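Local coordinates for beta-galactosidase (PDB 3OG2), which probably hydrolyses terminal non-reducing beta-D-galactose residues from beta-D-galactosides, as a glycoside hydrolase of family 35, at residues 606-610 with 645-649; 598-604 with 621-627; 689-693 with 795-801; 139-143 with 192-196. All blocks are in the same frame, centred on the assembly; numbering follows the deposited sequence. Where two conformers were deposited one is given.

Contact 1 of 4, residues 606-610 with 645-649; sequences FNVTT and PAIEI. With NAG (2-acetamido-2-deoxy-beta-D-glucopyranose), chain B.
Neither segment forms a regular strand; both are largely extended apart from a turn at Asn607 (phi/psi -106/-11), and they run in opposite senses past each other, with CA atoms 5.8 Å apart at Thr609 and Ile647 and 7.4 Å at Asn607 and Ile649. Both are loops of a beta domain: 606-610 links strand 599-605 to strand 612-615, which pairs with strand 641-643, and from the latter the chain runs on into 645-649. No direct hydrogen bond joins the two, so the contact rests on apolar packing and one water, which donates to Thr610 O and Pro645 O, 2.8 Å from each. Ile647 (m, t) is central. Its CD1 lies over one face of the Phe606 ring, a CH-pi contact 4.0 Å from the centroid, and sits 3.5 Å from Thr610 O. Phe606 (chi1 m) also brings CZ to 3.9 Å from Pro645 CG, while Ile649 (m, m) sets CD1 3.8 Å from Phe606 O. Phe606 and Ile649 also touch Leu982 and Pro980, respectively, in a later part of the chain. Asn607 points away from 645-649 and carries an N-linked glycan: its ND2 is bonded to C1 of the NAG at 1.4 Å.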
# COMPACT_ATOMS: atom_id res chain seq x y z
N PHE A 606 20.89 -6.79 -6.86
CA PHE A 606 21.79 -5.76 -7.31
C PHE A 606 21.21 -5.01 -8.51
O PHE A 606 20.85 -5.60 -9.53
CB PHE A 606 23.12 -6.39 -7.77
CG PHE A 606 23.75 -7.19 -6.66
CD1 PHE A 606 24.46 -6.54 -5.64
CD2 PHE A 606 23.65 -8.58 -6.65
CE1 PHE A 606 25.07 -7.25 -4.62
CE2 PHE A 606 24.26 -9.29 -5.61
CZ PHE A 606 24.96 -8.65 -4.60
N ASN A 607 21.07 -3.69 -8.40
CA ASN A 607 20.57 -2.93 -9.56
C ASN A 607 21.72 -2.14 -10.21
O ASN A 607 21.53 -1.64 -11.33
CB ASN A 607 19.43 -1.98 -9.22
CG ASN A 607 19.86 -0.81 -8.34
OD1 ASN A 607 20.82 -0.90 -7.58
ND2 ASN A 607 19.13 0.30 -8.48
N VAL A 608 22.86 -2.07 -9.54
CA VAL A 608 24.05 -1.42 -10.06
C VAL A 608 25.22 -2.25 -9.55
O VAL A 608 25.15 -3.04 -8.59
CB VAL A 608 24.22 0.02 -9.59
CG1 VAL A 608 23.09 0.86 -10.11
CG2 VAL A 608 24.33 0.10 -8.06
N THR A 609 26.40 -2.09 -10.16
CA THR A 609 27.52 -2.87 -9.61
C THR A 609 27.91 -2.26 -8.28
O THR A 609 27.81 -1.06 -7.98
CB THR A 609 28.66 -2.95 -10.62
OG1 THR A 609 29.02 -1.61 -10.80
CG2 THR A 609 28.15 -3.54 -11.92
N THR A 610 28.40 -3.13 -7.38
CA THR A 610 28.85 -2.76 -6.04
C THR A 610 29.65 -3.91 -5.48
O THR A 610 29.30 -5.04 -5.79
CB THR A 610 27.63 -2.45 -5.15
OG1 THR A 610 28.08 -2.16 -3.82
CG2 THR A 610 26.69 -3.66 -5.07
N PRO A 645 30.81 -9.96 -6.05
CA PRO A 645 29.94 -10.84 -6.84
C PRO A 645 29.80 -10.32 -8.26
O PRO A 645 29.82 -9.11 -8.58
CB PRO A 645 28.60 -10.80 -6.10
CG PRO A 645 28.67 -9.60 -5.23
CD PRO A 645 30.12 -9.35 -4.90
N ALA A 646 29.61 -11.28 -9.17
CA ALA A 646 29.33 -10.96 -10.57
C ALA A 646 28.03 -10.19 -10.64
O ALA A 646 27.03 -10.60 -10.04
CB ALA A 646 29.21 -12.24 -11.40
N ILE A 647 28.04 -9.07 -11.31
CA ILE A 647 26.83 -8.28 -11.54
C ILE A 647 26.83 -7.83 -13.00
O ILE A 647 27.59 -6.94 -13.35
CB ILE A 647 26.71 -7.06 -10.59
CG1 ILE A 647 26.76 -7.51 -9.12
CG2 ILE A 647 25.49 -6.21 -10.93
CD1 ILE A 647 27.08 -6.37 -8.19
N GLU A 648 26.05 -8.46 -13.83
CA GLU A 648 25.88 -8.00 -15.21
C GLU A 648 24.46 -7.46 -15.30
O GLU A 648 23.51 -8.18 -14.91
CB GLU A 648 26.06 -9.18 -16.14
CG GLU A 648 27.38 -9.93 -15.91
CD GLU A 648 28.33 -9.45 -17.00
OE1 GLU A 648 28.80 -10.29 -17.80
OE2 GLU A 648 28.51 -8.21 -16.96
N ILE A 649 24.28 -6.24 -15.76
CA ILE A 649 22.92 -5.69 -15.98
C ILE A 649 22.70 -5.67 -17.49
O ILE A 649 23.37 -4.89 -18.20
CB ILE A 649 22.79 -4.30 -15.35
CG1 ILE A 649 23.16 -4.29 -13.85
CG2 ILE A 649 21.40 -3.67 -15.58
CD1 ILE A 649 22.31 -5.19 -12.98
C1 NAG B . 19.57 1.49 -7.84
C2 NAG B . 18.94 2.69 -8.62
C3 NAG B . 19.30 4.00 -7.93
C4 NAG B . 18.80 3.93 -6.44
C5 NAG B . 19.38 2.65 -5.79
C6 NAG B . 18.76 2.44 -4.40
C7 NAG B . 18.93 2.16 -11.00
C8 NAG B . 19.67 2.30 -12.30
N2 NAG B . 19.51 2.72 -9.94
O3 NAG B . 18.55 5.04 -8.59
O4 NAG B . 19.38 5.03 -5.76
O5 NAG B . 18.95 1.53 -6.55
O6 NAG B . 19.51 1.42 -3.76
O7 NAG B . 17.91 1.46 -10.87
O HOH W 1 30.77 -6.90 -7.20

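Contact 2 of 4, residues 598-604 with 621-627; sequences NALSVQA and ISKLAVN
Two parallel strands, 599-604 and 623-626, lie side by side in the eight-stranded mixed sheet of beta-galactosidase domain 3, their axes 4.6 Å apart at closest approach and inclined by 16°; strands 589-596 and 629-635 flank the pair, both antiparallel. The bridges pair Ala599 with Lys623, Leu600 with Leu624, Ser601 with Ala625 and Val602 with Val626. Asn598 O opens the register by accepting from both Ser622 N (2.8 Å) and Lys623 N (3.0 Å). Leu600 N then donates to Lys623 O (2.8 Å), Ala625 N to Leu600 O (2.9 Å), Val602 N to Ala625 O (2.9 Å) and Asn627 N to Val602 O (2.8 Å). Gln603 NE2 finds its partner in Gly984 O. Leu600, Val602, Leu624 and Val626 share the buried face. Asn627 (chi1 m) leaves the extended conformation (phi/psi 51/44): OD1 accepts from Ala604 N at 2.9 Å and ND2 donates to Ala604 O at 2.8 Å, so a side-chain amide, not a backbone carbonyl, satisfies both at the end of the pairing.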
# COMPACT_ATOMS: atom_id res chain seq x y z
N ASN A 598 30.39 -24.49 7.22
CA ASN A 598 31.32 -23.37 7.31
C ASN A 598 30.98 -22.25 6.33
O ASN A 598 31.87 -21.42 6.09
CB ASN A 598 32.73 -23.89 7.03
CG ASN A 598 32.97 -24.49 5.67
OD1 ASN A 598 34.08 -25.05 5.43
ND2 ASN A 598 32.09 -24.46 4.69
N ALA A 599 29.78 -22.23 5.74
CA ALA A 599 29.47 -21.23 4.69
C ALA A 599 28.38 -20.27 5.12
O ALA A 599 27.36 -20.63 5.67
CB ALA A 599 29.08 -21.97 3.43
N LEU A 600 28.63 -19.00 4.83
CA LEU A 600 27.60 -17.97 4.95
C LEU A 600 27.01 -17.74 3.57
O LEU A 600 27.75 -17.41 2.62
CB LEU A 600 28.23 -16.68 5.44
CG LEU A 600 27.29 -15.45 5.48
CD1 LEU A 600 26.23 -15.62 6.55
CD2 LEU A 600 28.05 -14.15 5.70
N SER A 601 25.70 -17.91 3.44
CA SER A 601 24.99 -17.77 2.17
C SER A 601 24.15 -16.52 2.23
O SER A 601 23.35 -16.39 3.16
CB SER A 601 24.12 -19.02 2.00
OG SER A 601 23.39 -19.02 0.79
N VAL A 602 24.28 -15.62 1.29
CA VAL A 602 23.54 -14.37 1.27
C VAL A 602 22.61 -14.38 0.04
O VAL A 602 23.08 -14.71 -1.05
CB VAL A 602 24.54 -13.21 1.15
CG1 VAL A 602 23.79 -11.88 1.18
CG2 VAL A 602 25.61 -13.27 2.25
N GLN A 603 21.38 -13.97 0.25
CA GLN A 603 20.51 -13.70 -0.88
C GLN A 603 20.39 -12.19 -1.06
O GLN A 603 20.06 -11.52 -0.06
CB GLN A 603 19.12 -14.33 -0.63
CG GLN A 603 19.18 -15.86 -0.57
CD GLN A 603 19.65 -16.52 -1.85
OE1 GLN A 603 20.61 -17.34 -1.80
NE2 GLN A 603 19.01 -16.23 -2.99
N ALA A 604 20.64 -11.69 -2.24
CA ALA A 604 20.77 -10.26 -2.46
C ALA A 604 20.27 -9.86 -3.85
O ALA A 604 20.28 -10.73 -4.74
CB ALA A 604 22.23 -9.87 -2.35
N ILE A 621 32.95 -19.76 10.41
CA ILE A 621 32.57 -19.67 8.98
C ILE A 621 33.73 -19.16 8.14
O ILE A 621 34.39 -18.17 8.48
CB ILE A 621 31.38 -18.72 8.87
CG1 ILE A 621 30.05 -19.33 9.31
CG2 ILE A 621 31.25 -18.15 7.46
CD1 ILE A 621 29.92 -20.78 9.68
N SER A 622 33.98 -19.81 7.02
CA SER A 622 35.15 -19.45 6.21
C SER A 622 34.78 -19.40 4.74
O SER A 622 35.67 -19.07 3.95
CB SER A 622 36.29 -20.45 6.37
OG SER A 622 35.83 -21.78 6.09
N LYS A 623 33.58 -19.71 4.33
CA LYS A 623 33.16 -19.68 2.92
C LYS A 623 32.00 -18.70 2.77
O LYS A 623 31.20 -18.52 3.70
CB LYS A 623 32.79 -21.09 2.45
CG LYS A 623 34.04 -22.01 2.36
CD LYS A 623 33.52 -23.39 1.99
CE LYS A 623 34.66 -24.42 2.01
NZ LYS A 623 34.83 -25.10 0.70
N LEU A 624 31.94 -18.12 1.59
CA LEU A 624 30.89 -17.16 1.23
C LEU A 624 30.17 -17.60 -0.04
O LEU A 624 30.80 -18.07 -0.99
CB LEU A 624 31.54 -15.79 1.03
CG LEU A 624 30.53 -14.70 0.69
CD1 LEU A 624 29.57 -14.41 1.86
CD2 LEU A 624 31.29 -13.45 0.28
N ALA A 625 28.85 -17.44 -0.04
CA ALA A 625 28.12 -17.59 -1.29
C ALA A 625 27.14 -16.42 -1.41
O ALA A 625 26.60 -15.98 -0.38
CB ALA A 625 27.33 -18.90 -1.34
N VAL A 626 26.90 -15.98 -2.64
CA VAL A 626 25.91 -14.92 -2.93
C VAL A 626 24.95 -15.50 -3.98
O VAL A 626 25.42 -15.93 -5.02
CB VAL A 626 26.54 -13.59 -3.35
CG1 VAL A 626 25.50 -12.57 -3.77
CG2 VAL A 626 27.42 -13.03 -2.21
N ASN A 627 23.69 -15.57 -3.69
CA ASN A 627 22.67 -16.08 -4.64
C ASN A 627 23.08 -17.43 -5.19
O ASN A 627 22.99 -17.71 -6.37
CB ASN A 627 22.39 -15.10 -5.76
CG ASN A 627 21.81 -13.81 -5.19
OD1 ASN A 627 21.36 -13.76 -4.07
ND2 ASN A 627 21.83 -12.74 -6.00

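Contact 3 of 4, residues 689-693 with 795-801; sequences NNTYA and DDSMKAP. With NAG (2-acetamido-2-deoxy-beta-D-glucopyranose), chain E.
An Asx turn at the glycosylated loop 689-693 docks on a short 3-10 turn in 795-801. Asn690 OD1 accepts from Tyr692 N (2.9 Å) and Ala693 N (3.1 Å), while Asn690 ND2 donates to Lys799 O at 2.8 Å, so one amide both shapes its loop and ties it to the other. The nearest CA atoms are Tyr692 and Lys799, 6.1 Å apart. Tyr692 (chi1 t) lies against the turn, with Asp796 O and Ser797 N over one ring face and Ser797 CA 4.2 Å from the centroid, an off-centre CH-pi contact; Ala693 CB packs 3.6 Å from Pro801 CD. Extended Lys799 makes a salt bridge from NZ to Asp796 OD2 (2.8 Å). One water donates to Thr691 OG1 (2.9 Å) and Asp796 OD2 (2.7 Å). Asn689 ND2 carries a NAG. The loops lead into strands 713-720 and 803-811, and face the barrel segment before helix 144-163: Lys799 NZ donates to Val135 O and Gly137 O, and Thr691 OG1 bonds to Lys136 O.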
# COMPACT_ATOMS: atom_id res chain seq x y z
N ASN A 689 -34.97 -1.62 -2.06
CA ASN A 689 -34.62 -1.58 -0.64
C ASN A 689 -33.57 -0.51 -0.37
O ASN A 689 -33.14 -0.41 0.80
CB ASN A 689 -34.01 -2.92 -0.23
CG ASN A 689 -35.01 -4.01 -0.05
OD1 ASN A 689 -36.22 -3.75 -0.07
ND2 ASN A 689 -34.62 -5.26 0.17
N ASN A 690 -33.14 0.19 -1.40
CA ASN A 690 -32.15 1.25 -1.26
C ASN A 690 -32.77 2.45 -0.54
O ASN A 690 -33.52 3.24 -1.09
CB ASN A 690 -31.55 1.66 -2.59
CG ASN A 690 -30.31 2.53 -2.37
OD1 ASN A 690 -30.21 3.33 -1.47
ND2 ASN A 690 -29.28 2.33 -3.20
N THR A 691 -32.45 2.56 0.75
CA THR A 691 -33.06 3.59 1.56
C THR A 691 -32.28 4.88 1.43
O THR A 691 -32.74 5.94 1.89
CB THR A 691 -33.09 3.11 3.03
OG1 THR A 691 -31.81 2.52 3.39
CG2 THR A 691 -34.16 2.04 3.23
N TYR A 692 -31.10 4.88 0.82
CA TYR A 692 -30.30 6.09 0.67
C TYR A 692 -30.71 6.89 -0.56
O TYR A 692 -30.56 8.11 -0.56
CB TYR A 692 -28.86 5.67 0.48
CG TYR A 692 -27.83 6.74 0.37
CD1 TYR A 692 -27.45 7.51 1.46
CD2 TYR A 692 -27.20 7.02 -0.82
CE1 TYR A 692 -26.50 8.50 1.37
CE2 TYR A 692 -26.24 7.99 -0.96
CZ TYR A 692 -25.90 8.73 0.15
OH TYR A 692 -24.93 9.72 0.03
N ALA A 693 -31.20 6.24 -1.60
CA ALA A 693 -31.59 6.89 -2.83
C ALA A 693 -32.97 6.38 -3.23
O ALA A 693 -33.08 5.53 -4.12
CB ALA A 693 -30.56 6.63 -3.95
N ASP A 795 -24.40 7.76 7.61
CA ASP A 795 -24.52 8.32 6.28
C ASP A 795 -24.23 7.15 5.36
O ASP A 795 -23.03 6.79 5.25
CB ASP A 795 -23.50 9.42 6.08
CG ASP A 795 -23.56 10.06 4.72
OD1 ASP A 795 -24.46 9.60 4.02
OD2 ASP A 795 -22.76 10.99 4.43
N ASP A 796 -25.22 6.57 4.78
CA ASP A 796 -25.07 5.33 3.99
C ASP A 796 -24.51 5.62 2.61
O ASP A 796 -25.06 5.14 1.61
CB ASP A 796 -26.45 4.67 3.90
CG ASP A 796 -26.84 3.74 5.04
OD1 ASP A 796 -26.00 3.43 5.89
OD2 ASP A 796 -28.02 3.32 5.09
N SER A 797 -23.41 6.39 2.55
CA SER A 797 -22.89 6.78 1.25
C SER A 797 -22.46 5.65 0.34
O SER A 797 -22.47 5.82 -0.89
CB SER A 797 -21.69 7.73 1.46
OG SER A 797 -20.74 7.14 2.33
N MET A 798 -22.12 4.49 0.90
CA MET A 798 -21.79 3.34 0.01
C MET A 798 -23.00 2.91 -0.81
O MET A 798 -22.85 2.26 -1.85
CB MET A 798 -21.22 2.22 0.89
CG MET A 798 -21.06 0.90 0.13
SD MET A 798 -22.54 -0.14 0.39
CE MET A 798 -22.27 -1.30 -0.97
N LYS A 799 -24.22 3.27 -0.35
CA LYS A 799 -25.42 2.88 -1.08
C LYS A 799 -25.69 3.77 -2.28
O LYS A 799 -26.72 3.55 -2.93
CB LYS A 799 -26.65 2.89 -0.13
CG LYS A 799 -26.49 1.83 0.99
CD LYS A 799 -27.79 1.79 1.81
CE LYS A 799 -27.66 0.78 2.94
NZ LYS A 799 -28.81 0.96 3.91
N ALA A 800 -24.83 4.75 -2.60
CA ALA A 800 -25.08 5.55 -3.81
C ALA A 800 -25.18 4.63 -5.02
O ALA A 800 -24.23 3.89 -5.28
CB ALA A 800 -23.96 6.55 -4.01
N PRO A 801 -26.29 4.61 -5.72
CA PRO A 801 -26.45 3.62 -6.81
C PRO A 801 -25.62 3.94 -8.03
O PRO A 801 -25.06 5.04 -8.21
CB PRO A 801 -27.94 3.64 -7.11
CG PRO A 801 -28.45 4.89 -6.57
CD PRO A 801 -27.53 5.33 -5.42
C1 NAG E . -35.35 -6.55 0.40
C2 NAG E . -34.75 -7.83 -0.21
C3 NAG E . -35.47 -9.10 0.20
C4 NAG E . -35.68 -9.19 1.72
C5 NAG E . -36.22 -7.84 2.21
C6 NAG E . -36.46 -7.87 3.72
C7 NAG E . -33.46 -8.03 -2.30
C8 NAG E . -33.68 -8.33 -3.77
N2 NAG E . -34.60 -7.79 -1.64
O3 NAG E . -34.79 -10.27 -0.24
O4 NAG E . -36.63 -10.24 1.99
O5 NAG E . -35.31 -6.78 1.82
O6 NAG E . -37.34 -6.88 4.19
O7 NAG E . -32.38 -8.39 -1.80
O HOH W 2 -30.66 0.16 1.47
O HOH W 3 -30.10 4.70 4.07

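Contact 4 of 4, residues 139-143 with 192-196; sequences LRTDA and NKPYM
In the TIM-barrel domain, the irregular segment 139-143 just before helix 144-163 meets the start of helix 193-205; the nearest CA atoms are Asp142 and Tyr195, 4.9 Å apart. Arg140 has positive phi (63/34), Thr141 is extended, and Thr141 OG1, which also bonds to Lys138 O, accepts from Ala143 N at 3.1 Å in an ST turn, with Ala143 at the N-cap position of helix 144-163. Along 192-196, Asn192 (chi1 t) comes first and is the N-cap: OD1 accepts from Tyr195 N at 3.1 Å, while ND2 donates to Asp142 OD1 at 2.9 Å, tying this helix start to the loop leading into helix 144-163. Pro194 sets CB 3.7 Å from Asp142 OD2. Tyr195 (chi1 t) lays its ring along the other backbone, Thr141 CA and Arg140 O over one face and CD1 3.3 Å from Thr141 C; its OH bonds to Glu178, which also forms a salt bridge with Arg140. That arginine side chain lies about 5 Å from those of Asn179 and Glu180, which bind galactose in another structure of this enzyme, placing the packing close to that site. A single water donates to Asp142 OD2 at 2.5 Å and Asn192 OD1 at 2.8 Å.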
# COMPACT_ATOMS: atom_id res chain seq x y z
N LEU A 139 -25.79 1.15 7.64
CA LEU A 139 -24.56 0.36 7.70
C LEU A 139 -23.70 0.80 8.86
O LEU A 139 -23.71 1.99 9.25
CB LEU A 139 -23.78 0.50 6.38
CG LEU A 139 -24.62 0.24 5.12
CD1 LEU A 139 -23.82 0.50 3.86
CD2 LEU A 139 -25.28 -1.13 5.10
N ARG A 140 -22.94 -0.14 9.45
CA ARG A 140 -22.03 0.13 10.56
C ARG A 140 -22.83 0.60 11.78
O ARG A 140 -22.34 1.39 12.58
CB ARG A 140 -20.93 1.17 10.25
CG ARG A 140 -20.11 0.72 9.01
CD ARG A 140 -19.10 1.77 8.61
NE ARG A 140 -18.04 1.83 9.65
CZ ARG A 140 -17.20 2.88 9.75
NH1 ARG A 140 -17.32 3.92 8.91
NH2 ARG A 140 -16.29 2.86 10.70
N THR A 141 -24.04 0.06 11.92
CA THR A 141 -24.82 0.22 13.16
C THR A 141 -25.33 -1.14 13.60
O THR A 141 -25.14 -2.13 12.87
CB THR A 141 -26.02 1.15 12.96
OG1 THR A 141 -27.04 0.48 12.21
CG2 THR A 141 -25.63 2.45 12.27
N ASP A 142 -26.03 -1.17 14.74
CA ASP A 142 -26.59 -2.50 15.10
C ASP A 142 -27.95 -2.76 14.47
O ASP A 142 -28.63 -3.68 14.97
CB ASP A 142 -26.57 -2.73 16.61
CG ASP A 142 -27.25 -1.61 17.38
OD1 ASP A 142 -27.49 -0.54 16.84
OD2 ASP A 142 -27.50 -1.93 18.58
N ALA A 143 -28.30 -2.11 13.37
CA ALA A 143 -29.47 -2.51 12.58
C ALA A 143 -29.27 -3.99 12.28
O ALA A 143 -28.19 -4.36 11.76
CB ALA A 143 -29.62 -1.73 11.29
N ASN A 192 -21.79 3.78 19.40
CA ASN A 192 -22.85 2.79 19.63
C ASN A 192 -22.21 1.57 20.29
O ASN A 192 -21.63 0.72 19.60
CB ASN A 192 -23.55 2.51 18.30
CG ASN A 192 -24.70 1.52 18.43
OD1 ASN A 192 -24.77 0.72 19.36
ND2 ASN A 192 -25.61 1.63 17.50
N LYS A 193 -22.18 1.54 21.63
CA LYS A 193 -21.43 0.48 22.31
C LYS A 193 -22.00 -0.93 22.07
O LYS A 193 -21.17 -1.85 21.91
CB LYS A 193 -21.28 0.82 23.77
CG LYS A 193 -20.48 2.13 23.97
CD LYS A 193 -20.18 2.40 25.41
CE LYS A 193 -19.38 3.68 25.60
NZ LYS A 193 -19.07 3.96 27.04
N PRO A 194 -23.30 -1.15 21.99
CA PRO A 194 -23.78 -2.46 21.59
C PRO A 194 -23.26 -2.85 20.22
O PRO A 194 -22.89 -4.03 20.01
CB PRO A 194 -25.33 -2.30 21.59
CG PRO A 194 -25.53 -1.28 22.70
CD PRO A 194 -24.43 -0.27 22.42
N TYR A 195 -23.21 -1.93 19.26
CA TYR A 195 -22.65 -2.23 17.94
C TYR A 195 -21.20 -2.65 18.05
O TYR A 195 -20.76 -3.70 17.54
CB TYR A 195 -22.82 -1.02 17.00
CG TYR A 195 -22.02 -1.21 15.74
CD1 TYR A 195 -22.39 -2.17 14.82
CD2 TYR A 195 -20.88 -0.44 15.48
CE1 TYR A 195 -21.65 -2.36 13.66
CE2 TYR A 195 -20.13 -0.63 14.34
CZ TYR A 195 -20.53 -1.60 13.43
OH TYR A 195 -19.81 -1.81 12.26
N MET A 196 -20.43 -1.84 18.78
CA MET A 196 -18.99 -2.13 18.91
C MET A 196 -18.75 -3.49 19.53
O MET A 196 -17.87 -4.25 19.14
CB MET A 196 -18.31 -1.03 19.73
CG MET A 196 -18.37 0.35 19.12
SD MET A 196 -18.18 1.67 20.38
CE MET A 196 -16.44 1.56 20.55
O HOH W 4 -27.44 0.16 19.99

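From the N terminus, contact 4 comes first: it closes a loop of 48 residues inside the barrel domain, bringing the loop before helix 144-163 to the start of helix 193-205. Contacts 2 and 1 follow in a beta domain and cross, their segments alternating as 598-604, 606-610, 621-627 and 645-649; they touch where Phe606 CE2 lies 4.0 Å from Val626 CG1. Contact 3 is the last, bridging 101 residues of a later, strand-rich region. Though far from contact 4 in sequence, it meets it in space: Asp796 OD1 and Leu139 N, 2.9 Å apart, probably hydrogen-bond, fastening this region to the barrel. Contacts 1 and 3 have centres about 55 Å apart, on opposite sides of the chain's centre.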